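Aldehyde dehydrogenase (Burkholderia cenocepacia, PDB 4O6R) probably catalyses the NAD(P)+-dependent oxidation of aldehydes to carboxylic acids and binds adenosine monophosphate in its nucleotide pocket. Local coordinates at residues A[53-57]-A[175-179]; A[112-117]-A[160-165]; A[150-154]-A[166-170]; A[250-254]-A[474-478]. One frame throughout, in Å; residues are numbered along the deposited sequence. Where two conformers were deposited one is given.

Contact 1. Residues A[53-57]-A[175-179]; sequences AVDAA and NTVVL
Residues 53-57 form an internal piece of the regular helix 47-66, and residues 176-179 are extended as a strand, entered from Asn175, which is still in the preceding loop. The two short axes run nearly antiparallel, at 166° between their N-to-C directions, and approach to 8.0 Å. Register is set by the CA atoms of Ala53 and Val178, 6.3 Å apart, and of Ala57 and Thr176, 5.4 Å apart. Ala53 points its CB at the strand, 3.8 Å from Val178 CG1, while its carbonyl O lies 3.7 Å from Val178 CG2. Val54, a t rotamer pointing sideways, brings CG2 to 4.0 Å from CG2 of Val178, also t. This is a helix laid on one face of the mixed sheet in the nucleotide-binding region of the aldehyde dehydrogenase fold: Thr176 and Val178 face it, whereas Val177 points away toward helix 159-172 on the other face. One turn after Ala53, and hydrogen-bonded to it from Ala57 N to Ala53 O (3.0 Å), Ala57 directs CB at the strand, 4.1 Å from Val178 CG2. The small alanines permit this close approach. With chi1 at 53° (p), Thr176 donates its hydroxyl OG1 to Ala57 O at 2.9 Å, the single hydrogen bond in an otherwise apolar, buried contact.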
# COMPACT_ATOMS: atom_id res chain seq x y z
N ALA A 53 17.53 -25.88 -19.66
CA ALA A 53 17.49 -24.82 -18.67
C ALA A 53 16.10 -24.64 -18.08
O ALA A 53 15.98 -24.48 -16.88
CB ALA A 53 17.98 -23.52 -19.29
N VAL A 54 15.08 -24.65 -18.94
CA VAL A 54 13.71 -24.53 -18.46
C VAL A 54 13.34 -25.77 -17.63
O VAL A 54 12.73 -25.64 -16.59
CB VAL A 54 12.71 -24.28 -19.60
CG1 VAL A 54 11.27 -24.33 -19.09
CG2 VAL A 54 12.98 -22.94 -20.28
N ASP A 55 13.73 -26.95 -18.07
CA ASP A 55 13.52 -28.16 -17.25
C ASP A 55 14.12 -28.02 -15.84
O ASP A 55 13.49 -28.34 -14.83
CB ASP A 55 14.11 -29.39 -17.95
CG ASP A 55 13.29 -29.84 -19.15
OD1 ASP A 55 12.24 -29.23 -19.42
OD2 ASP A 55 13.70 -30.82 -19.81
N ALA A 56 15.36 -27.55 -15.77
CA ALA A 56 16.03 -27.36 -14.48
C ALA A 56 15.30 -26.35 -13.59
O ALA A 56 15.08 -26.59 -12.41
CB ALA A 56 17.47 -26.92 -14.70
N ALA A 57 14.92 -25.21 -14.18
CA ALA A 57 14.16 -24.20 -13.47
C ALA A 57 12.80 -24.71 -13.02
O ALA A 57 12.34 -24.35 -11.93
CB ALA A 57 14.01 -22.95 -14.32
N ASN A 175 10.36 -16.70 -8.22
CA ASN A 175 10.43 -17.34 -9.54
C ASN A 175 11.78 -17.98 -9.73
O ASN A 175 12.75 -17.58 -9.10
CB ASN A 175 10.23 -16.33 -10.65
CG ASN A 175 8.91 -15.60 -10.53
OD1 ASN A 175 7.87 -16.13 -10.91
ND2 ASN A 175 8.95 -14.37 -9.99
N THR A 176 11.85 -18.95 -10.65
CA THR A 176 13.16 -19.43 -11.09
C THR A 176 13.38 -18.83 -12.46
O THR A 176 12.44 -18.33 -13.10
CB THR A 176 13.25 -20.96 -11.12
OG1 THR A 176 12.15 -21.48 -11.89
CG2 THR A 176 13.23 -21.49 -9.73
N VAL A 177 14.63 -18.85 -12.90
CA VAL A 177 15.08 -17.97 -13.98
C VAL A 177 15.88 -18.68 -15.05
O VAL A 177 16.75 -19.46 -14.75
CB VAL A 177 15.91 -16.78 -13.43
CG1 VAL A 177 16.64 -16.03 -14.54
CG2 VAL A 177 15.00 -15.84 -12.67
N VAL A 178 15.53 -18.40 -16.30
CA VAL A 178 16.38 -18.73 -17.44
C VAL A 178 16.68 -17.40 -18.11
O VAL A 178 15.77 -16.73 -18.61
CB VAL A 178 15.69 -19.68 -18.42
CG1 VAL A 178 16.59 -19.97 -19.59
CG2 VAL A 178 15.28 -20.97 -17.68
N LEU A 179 17.95 -17.03 -18.09
CA LEU A 179 18.38 -15.76 -18.60
C LEU A 179 19.27 -15.96 -19.84
O LEU A 179 20.25 -16.72 -19.81
CB LEU A 179 19.06 -14.94 -17.51
CG LEU A 179 19.39 -13.47 -17.87
CD1 LEU A 179 19.25 -12.54 -16.66
CD2 LEU A 179 20.79 -13.35 -18.38

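Contact 2. Residues A[112-117]-A[160-165]; sequences RTAACF and LMFTSW. With NO3 (nitrate ion), chain F.
A parallel helix pair joins helix 102-123 to helix 159-172, the connecting helix of a beta-alpha-beta unit in the nucleotide-binding region. Both segments are helical throughout; their axes lie 6° from parallel and 8.1 Å apart, with CA of Thr113 4.7 Å from CA of Met161. Thr113 (chi1 m) is a knob in the hole formed by Leu160, Met161, Thr163 and Ser164: its OG1, bonded to Asp109 O of its own helix, lies 3.1 Å from Met161 CA. Ser164 and Thr163, both p, turn their hydroxyls back to their own helix, Ser164 OG to Met161 O and Thr163 OG1 to Leu160 O, each at 2.7 Å. Phe117 (chi1 m) lays a ring face on Ser164, whose CA is 3.7 Å from the ring centroid in a CH-pi contact. Cys116 SG, chi1 t, approaches Trp165 CD1 at 3.9 Å. A water links Arg112 O (3.0 Å) with Trp165 NE1 (3.2 Å). Arg112 CD packs 3.4 Å from Met161 SD; Arg112 NH1 and NH2 each donate to O2 of a nitrate ion, probably from the crystallisation liquor, at 2.9 Å.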
# COMPACT_ATOMS: atom_id res chain seq x y z
N ARG A 112 26.16 -0.33 -9.00
CA ARG A 112 24.72 -0.31 -9.30
C ARG A 112 24.17 -1.72 -9.26
O ARG A 112 23.06 -1.94 -8.80
CB ARG A 112 24.43 0.33 -10.66
CG ARG A 112 24.40 1.87 -10.68
CD ARG A 112 24.64 2.33 -12.11
NE ARG A 112 23.98 3.56 -12.49
CZ ARG A 112 23.84 4.00 -13.74
NH1 ARG A 112 24.29 3.31 -14.78
NH2 ARG A 112 23.23 5.17 -13.96
N THR A 113 24.96 -2.69 -9.74
CA THR A 113 24.57 -4.09 -9.72
C THR A 113 24.45 -4.58 -8.30
O THR A 113 23.44 -5.15 -7.94
CB THR A 113 25.59 -4.96 -10.51
OG1 THR A 113 25.74 -4.42 -11.82
CG2 THR A 113 25.13 -6.37 -10.62
N ALA A 114 25.47 -4.34 -7.48
CA ALA A 114 25.39 -4.70 -6.06
C ALA A 114 24.18 -4.05 -5.34
O ALA A 114 23.46 -4.71 -4.60
CB ALA A 114 26.70 -4.35 -5.37
N ALA A 115 23.99 -2.77 -5.57
CA ALA A 115 22.91 -2.02 -4.93
C ALA A 115 21.55 -2.58 -5.28
O ALA A 115 20.67 -2.67 -4.43
CB ALA A 115 22.97 -0.55 -5.34
N CYS A 116 21.37 -2.99 -6.53
CA CYS A 116 20.09 -3.53 -6.97
C CYS A 116 19.83 -4.91 -6.38
O CYS A 116 18.74 -5.15 -5.90
CB CYS A 116 20.01 -3.56 -8.49
SG CYS A 116 18.37 -4.01 -9.13
N PHE A 117 20.83 -5.80 -6.38
CA PHE A 117 20.64 -7.08 -5.72
C PHE A 117 20.38 -6.85 -4.22
O PHE A 117 19.55 -7.54 -3.65
CB PHE A 117 21.84 -8.01 -5.92
CG PHE A 117 21.82 -8.76 -7.24
CD1 PHE A 117 20.78 -9.63 -7.55
CD2 PHE A 117 22.86 -8.63 -8.14
CE1 PHE A 117 20.79 -10.34 -8.74
CE2 PHE A 117 22.86 -9.35 -9.34
CZ PHE A 117 21.82 -10.21 -9.63
N LEU A 160 26.32 -6.37 -17.00
CA LEU A 160 26.44 -6.68 -15.57
C LEU A 160 25.25 -6.10 -14.81
O LEU A 160 24.58 -6.80 -14.06
CB LEU A 160 27.75 -6.13 -15.01
CG LEU A 160 28.05 -6.36 -13.53
CD1 LEU A 160 28.05 -7.85 -13.21
CD2 LEU A 160 29.37 -5.72 -13.16
N MET A 161 24.95 -4.84 -15.04
CA MET A 161 23.85 -4.19 -14.32
C MET A 161 22.52 -4.89 -14.60
O MET A 161 21.69 -5.04 -13.69
CB MET A 161 23.77 -2.71 -14.70
CG MET A 161 23.31 -1.79 -13.59
SD MET A 161 23.51 -0.08 -14.16
CE MET A 161 22.39 -0.10 -15.59
N PHE A 162 22.32 -5.32 -15.83
CA PHE A 162 21.07 -6.00 -16.19
C PHE A 162 20.86 -7.30 -15.46
O PHE A 162 19.71 -7.69 -15.26
CB PHE A 162 20.97 -6.27 -17.70
CG PHE A 162 20.72 -5.04 -18.52
CD1 PHE A 162 19.97 -4.01 -18.04
CD2 PHE A 162 21.22 -4.95 -19.80
CE1 PHE A 162 19.76 -2.87 -18.80
CE2 PHE A 162 21.00 -3.85 -20.56
CZ PHE A 162 20.26 -2.81 -20.08
N THR A 163 21.94 -8.00 -15.06
CA THR A 163 21.76 -9.20 -14.23
C THR A 163 20.94 -8.89 -12.99
O THR A 163 20.05 -9.65 -12.62
CB THR A 163 23.08 -9.91 -13.80
OG1 THR A 163 23.84 -9.10 -12.90
CG2 THR A 163 23.92 -10.26 -15.02
N SER A 164 21.27 -7.77 -12.36
CA SER A 164 20.58 -7.35 -11.15
C SER A 164 19.19 -6.80 -11.44
O SER A 164 18.23 -7.14 -10.73
CB SER A 164 21.41 -6.33 -10.38
OG SER A 164 21.46 -5.06 -11.04
N TRP A 165 19.03 -5.99 -12.47
CA TRP A 165 17.71 -5.42 -12.76
C TRP A 165 16.66 -6.50 -13.07
O TRP A 165 15.50 -6.40 -12.67
CB TRP A 165 17.78 -4.47 -13.94
CG TRP A 165 18.47 -3.18 -13.69
CD1 TRP A 165 19.35 -2.87 -12.68
CD2 TRP A 165 18.37 -2.01 -14.49
NE1 TRP A 165 19.79 -1.56 -12.81
CE2 TRP A 165 19.20 -1.02 -13.92
CE3 TRP A 165 17.59 -1.68 -15.62
CZ2 TRP A 165 19.27 0.29 -14.43
CZ3 TRP A 165 17.69 -0.38 -16.15
CH2 TRP A 165 18.53 0.58 -15.55
N NO3 F . 22.27 4.51 -17.42
O1 NO3 F . 21.57 3.69 -16.81
O2 NO3 F . 23.39 5.09 -16.83
O3 NO3 F . 21.98 4.86 -18.73
O HOH W 1 20.77 -0.37 -10.01

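Contact 3. Residues A[150-154]-A[166-170]; sequences VGQIV and KMGPA. With AMP (adenosine monophosphate), chain E.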
# COMPACT_ATOMS: atom_id res chain seq x y z
N VAL A 150 10.61 -17.94 -15.28
CA VAL A 150 10.59 -16.72 -16.06
C VAL A 150 11.80 -16.67 -16.97
O VAL A 150 12.90 -17.06 -16.57
CB VAL A 150 10.47 -15.45 -15.20
CG1 VAL A 150 9.15 -15.49 -14.40
CG2 VAL A 150 11.64 -15.27 -14.28
N GLY A 151 11.57 -16.20 -18.19
CA GLY A 151 12.61 -16.10 -19.18
C GLY A 151 12.99 -14.64 -19.33
O GLY A 151 12.11 -13.77 -19.33
N GLN A 152 14.28 -14.38 -19.46
CA GLN A 152 14.78 -13.00 -19.53
C GLN A 152 15.83 -12.88 -20.62
O GLN A 152 16.80 -13.62 -20.64
CB GLN A 152 15.34 -12.57 -18.17
CG GLN A 152 14.35 -12.81 -17.03
CD GLN A 152 14.87 -12.40 -15.67
OE1 GLN A 152 16.02 -12.69 -15.30
NE2 GLN A 152 14.03 -11.72 -14.90
N ILE A 153 15.64 -11.90 -21.49
CA ILE A 153 16.54 -11.65 -22.62
C ILE A 153 17.06 -10.23 -22.48
O ILE A 153 16.27 -9.30 -22.41
CB ILE A 153 15.81 -11.85 -23.97
CG1 ILE A 153 15.39 -13.31 -24.13
CG2 ILE A 153 16.72 -11.46 -25.13
CD1 ILE A 153 14.39 -13.58 -25.21
N VAL A 154 18.39 -10.11 -22.53
CA VAL A 154 19.16 -8.94 -22.08
C VAL A 154 20.14 -8.48 -23.19
O VAL A 154 20.85 -9.33 -23.73
CB VAL A 154 20.01 -9.39 -20.86
CG1 VAL A 154 20.83 -8.26 -20.29
CG2 VAL A 154 19.13 -10.01 -19.77
N LYS A 166 17.09 -7.51 -13.81
CA LYS A 166 16.25 -8.64 -14.17
C LYS A 166 16.05 -9.66 -13.06
O LYS A 166 14.91 -9.99 -12.68
CB LYS A 166 16.90 -9.36 -15.33
CG LYS A 166 16.92 -8.57 -16.60
CD LYS A 166 15.54 -8.45 -17.17
CE LYS A 166 15.32 -7.03 -17.59
NZ LYS A 166 13.89 -6.81 -17.93
N MET A 167 17.16 -10.16 -12.54
CA MET A 167 17.09 -11.28 -11.64
C MET A 167 16.75 -10.90 -10.22
O MET A 167 16.17 -11.72 -9.50
CB MET A 167 18.38 -12.11 -11.68
CG MET A 167 18.60 -12.72 -13.05
SD MET A 167 19.78 -14.09 -13.05
CE MET A 167 21.33 -13.18 -13.06
N GLY A 168 17.08 -9.68 -9.81
CA GLY A 168 16.71 -9.23 -8.46
C GLY A 168 15.23 -9.43 -8.12
O GLY A 168 14.91 -10.19 -7.20
N PRO A 169 14.33 -8.78 -8.86
CA PRO A 169 12.94 -8.95 -8.52
C PRO A 169 12.42 -10.34 -8.81
O PRO A 169 11.61 -10.85 -8.04
CB PRO A 169 12.22 -7.89 -9.38
CG PRO A 169 13.14 -7.54 -10.48
CD PRO A 169 14.51 -7.73 -9.89
N ALA A 170 12.84 -10.96 -9.91
CA ALA A 170 12.31 -12.28 -10.29
C ALA A 170 12.57 -13.29 -9.17
O ALA A 170 11.67 -14.05 -8.78
CB ALA A 170 12.93 -12.75 -11.59
P AMP E . 17.94 -6.80 -30.31
O1P AMP E . 16.88 -5.89 -29.79
O2P AMP E . 17.41 -7.72 -31.43
O3P AMP E . 19.26 -6.07 -30.59
O5' AMP E . 18.38 -7.85 -29.12
C5' AMP E . 18.49 -7.67 -27.68
C4' AMP E . 18.57 -9.10 -27.05
O4' AMP E . 17.55 -9.92 -27.66
C3' AMP E . 19.87 -9.89 -27.25
O3' AMP E . 20.27 -10.70 -26.09
C2' AMP E . 19.55 -10.74 -28.49
O2' AMP E . 20.37 -11.91 -28.70
C1' AMP E . 18.07 -11.08 -28.31
N9 AMP E . 17.32 -11.41 -29.57
C8 AMP E . 17.62 -11.07 -30.85
N7 AMP E . 16.70 -11.60 -31.73
C5 AMP E . 15.77 -12.28 -31.01
C6 AMP E . 14.52 -13.05 -31.28
N6 AMP E . 14.04 -13.23 -32.51
N1 AMP E . 13.83 -13.59 -30.25
C2 AMP E . 14.27 -13.43 -29.00
N3 AMP E . 15.40 -12.76 -28.68
C4 AMP E . 16.19 -12.16 -29.60
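One direct hydrogen bond spans these segments: Gln152 NE2 donates to the carbonyl O of Lys166 at 2.9 Å. The helix is kinked at Pro169, whose N cannot bond back to the preceding turn. Gln152 NE2 is also bonded to Tyr476 OH, so the amide nitrogen is held from two directions, while Gln152 OE1 is buried without a polar partner, 3.4 Å from Lys166 CB and equally far from Met167 CG. Lys166 starts toward the strand, but its ammonium end leads away to a salt bridge with Glu467.

Apolar contacts flank the glutamine. Val150 CG2 meets Ala170 CB at 3.9 Å, and Val154 CG2 approaches the aliphatic Lys166 CG at 4.1 Å. Strand and helix run nearly antiparallel, 163° between directions, with axes 10.3 Å apart, a spacing bridged mainly by the long Gln152 side chain.

Ligand contacts occur where the strand ends. AMP O3' donates to Val154 O at 2.8 Å, and Ile153, pointing away from the helix, puts CG2 3.1 Å from AMP O4'. Lys180, Ser234 and Thr237 add further bonds to the nucleotide.

The pair forms the first half of a beta-alpha-beta crossover of Rossmann-like type: strand 138-153 leads through helix 159-172 to strand 176-180, its parallel neighbour, while strand 228-232 pairs with strand 138-153 on its other edge.

Contact 4. Residues A[250-254]-A[474-478]; sequences KRVQL and HDYTE
Arg251 NH1 donates to Thr477 O at 2.8 Å, and NH2 reaches the same carbonyl in a weak bond of 3.2 Å; the m, t, p course of chi1 to chi3 carries the guanidinium there. One water links Arg251 NH1 (3.0 Å) to Glu478 OE1 (2.6 Å), the Glu478 carboxylate also forming a salt bridge with Arg480, while another donates to Asp475 O (3.1 Å) and weakly accepts from Arg251 NE (3.4 Å). A third joins Gln253 OE1 (3.1 Å) to Tyr476 OH (2.5 Å). These last two atoms have direct partners in Lys228 and Gln152, respectively. Packing is sparse: Gln253, extended with chi1 and chi2 t, brings OE1 to 3.8 Å from Tyr476 CE2, and Arg251 NH1 lies 3.7 Å from Glu478 CB. The closest CA pair, Gln253 and Asp475, is 8.3 Å apart. Residues 251-254 are an extended strand, whereas 474-478 pass from a helix end into strand 477-485. His474 meets His474 of a second subunit. The arrangement is a side-chain bridge between nonadjacent strands of the nucleotide-binding sheet, beside a subunit interface of this aldehyde dehydrogenase tetramer.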
# COMPACT_ATOMS: atom_id res chain seq x y z
N LYS A 250 2.02 -16.60 -22.22
CA LYS A 250 2.89 -16.14 -21.17
C LYS A 250 2.80 -14.62 -21.03
O LYS A 250 2.53 -13.90 -22.00
CB LYS A 250 4.33 -16.54 -21.42
CG LYS A 250 4.92 -16.09 -22.75
CD LYS A 250 6.40 -16.34 -22.89
CE LYS A 250 6.85 -17.79 -22.73
NZ LYS A 250 6.25 -18.73 -23.73
N ARG A 251 3.01 -14.14 -19.82
CA ARG A 251 3.07 -12.72 -19.60
C ARG A 251 4.32 -12.18 -20.30
O ARG A 251 5.27 -12.93 -20.57
CB ARG A 251 3.06 -12.41 -18.12
CG ARG A 251 1.68 -12.69 -17.54
CD ARG A 251 1.69 -12.88 -16.05
NE ARG A 251 2.06 -11.63 -15.41
CZ ARG A 251 1.99 -11.40 -14.10
NH1 ARG A 251 1.54 -12.32 -13.28
NH2 ARG A 251 2.35 -10.21 -13.63
N VAL A 252 4.28 -10.89 -20.61
CA VAL A 252 5.30 -10.21 -21.38
C VAL A 252 5.69 -8.87 -20.73
O VAL A 252 4.83 -8.10 -20.27
CB VAL A 252 4.81 -9.97 -22.83
CG1 VAL A 252 5.84 -9.20 -23.65
CG2 VAL A 252 4.48 -11.28 -23.52
N GLN A 253 6.98 -8.60 -20.67
CA GLN A 253 7.50 -7.29 -20.30
C GLN A 253 8.47 -6.82 -21.41
O GLN A 253 9.27 -7.60 -21.93
CB GLN A 253 8.22 -7.39 -18.94
CG GLN A 253 8.91 -6.13 -18.48
CD GLN A 253 9.48 -6.28 -17.08
OE1 GLN A 253 9.28 -7.33 -16.41
NE2 GLN A 253 10.18 -5.25 -16.62
N LEU A 254 8.38 -5.54 -21.77
CA LEU A 254 9.15 -5.02 -22.92
C LEU A 254 9.73 -3.67 -22.59
O LEU A 254 8.99 -2.78 -22.17
CB LEU A 254 8.23 -4.84 -24.13
CG LEU A 254 7.46 -6.05 -24.65
CD1 LEU A 254 6.40 -5.65 -25.68
CD2 LEU A 254 8.41 -7.09 -25.23
N HIS A 474 5.40 -6.54 -8.30
CA HIS A 474 4.04 -6.80 -8.78
C HIS A 474 4.04 -7.57 -10.13
O HIS A 474 3.29 -8.53 -10.31
CB HIS A 474 3.28 -5.47 -8.90
CG HIS A 474 1.83 -5.62 -9.23
ND1 HIS A 474 0.86 -5.77 -8.26
CD2 HIS A 474 1.18 -5.65 -10.41
CE1 HIS A 474 -0.33 -5.85 -8.83
NE2 HIS A 474 -0.16 -5.79 -10.14
N ASP A 475 4.88 -7.12 -11.06
CA ASP A 475 4.97 -7.68 -12.41
C ASP A 475 5.63 -9.08 -12.40
O ASP A 475 5.59 -9.78 -13.41
CB ASP A 475 5.82 -6.79 -13.35
CG ASP A 475 5.19 -5.46 -13.70
OD1 ASP A 475 3.96 -5.25 -13.48
OD2 ASP A 475 5.96 -4.63 -14.27
N TYR A 476 6.28 -9.46 -11.30
CA TYR A 476 6.83 -10.82 -11.14
C TYR A 476 6.02 -11.73 -10.21
O TYR A 476 6.47 -12.82 -9.84
CB TYR A 476 8.32 -10.77 -10.73
CG TYR A 476 9.18 -10.63 -11.95
CD1 TYR A 476 9.33 -11.70 -12.82
CD2 TYR A 476 9.81 -9.42 -12.28
CE1 TYR A 476 10.09 -11.59 -13.97
CE2 TYR A 476 10.59 -9.31 -13.43
CZ TYR A 476 10.71 -10.42 -14.27
OH TYR A 476 11.44 -10.38 -15.43
N THR A 477 4.80 -11.31 -9.88
CA THR A 477 3.89 -12.14 -9.10
C THR A 477 2.50 -12.14 -9.74
O THR A 477 2.23 -11.41 -10.69
CB THR A 477 3.80 -11.67 -7.63
OG1 THR A 477 3.43 -10.27 -7.60
CG2 THR A 477 5.12 -11.89 -6.94
N GLU A 478 1.64 -12.99 -9.21
CA GLU A 478 0.25 -13.04 -9.65
C GLU A 478 -0.65 -13.07 -8.45
O GLU A 478 -0.30 -13.64 -7.41
CB GLU A 478 -0.03 -14.26 -10.53
CG GLU A 478 0.17 -15.55 -9.76
CD GLU A 478 0.43 -16.80 -10.59
OE1 GLU A 478 0.81 -16.71 -11.79
OE2 GLU A 478 0.25 -17.90 -10.01
O HOH W 2 0.52 -15.14 -13.82
O HOH W 3 4.34 -9.28 -16.22
O HOH W 4 12.26 -8.07 -16.04

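From the N terminus, helix 47-66 opens contact 1, which closes 118 residues later on strand 176-180. Contacts 2 and 3 both fall within that loop. They cross: helix 102-123 opens contact 2, strand 138-153 opens contact 3, and helix 159-172 then closes first 2 and then 3. Phe162 packs on Val154 between them. Strand 176-180 pairs beside strand 138-153 through Thr176 O to Val150 N and Val178 O to Gln152 N, joining contacts 1 and 3 within the sheet. Contact 4 follows in series, closing a loop of 220 residues, yet Tyr476 brings the C-terminal part back to Asn175 of contact 1 and Gln152 of contact 3.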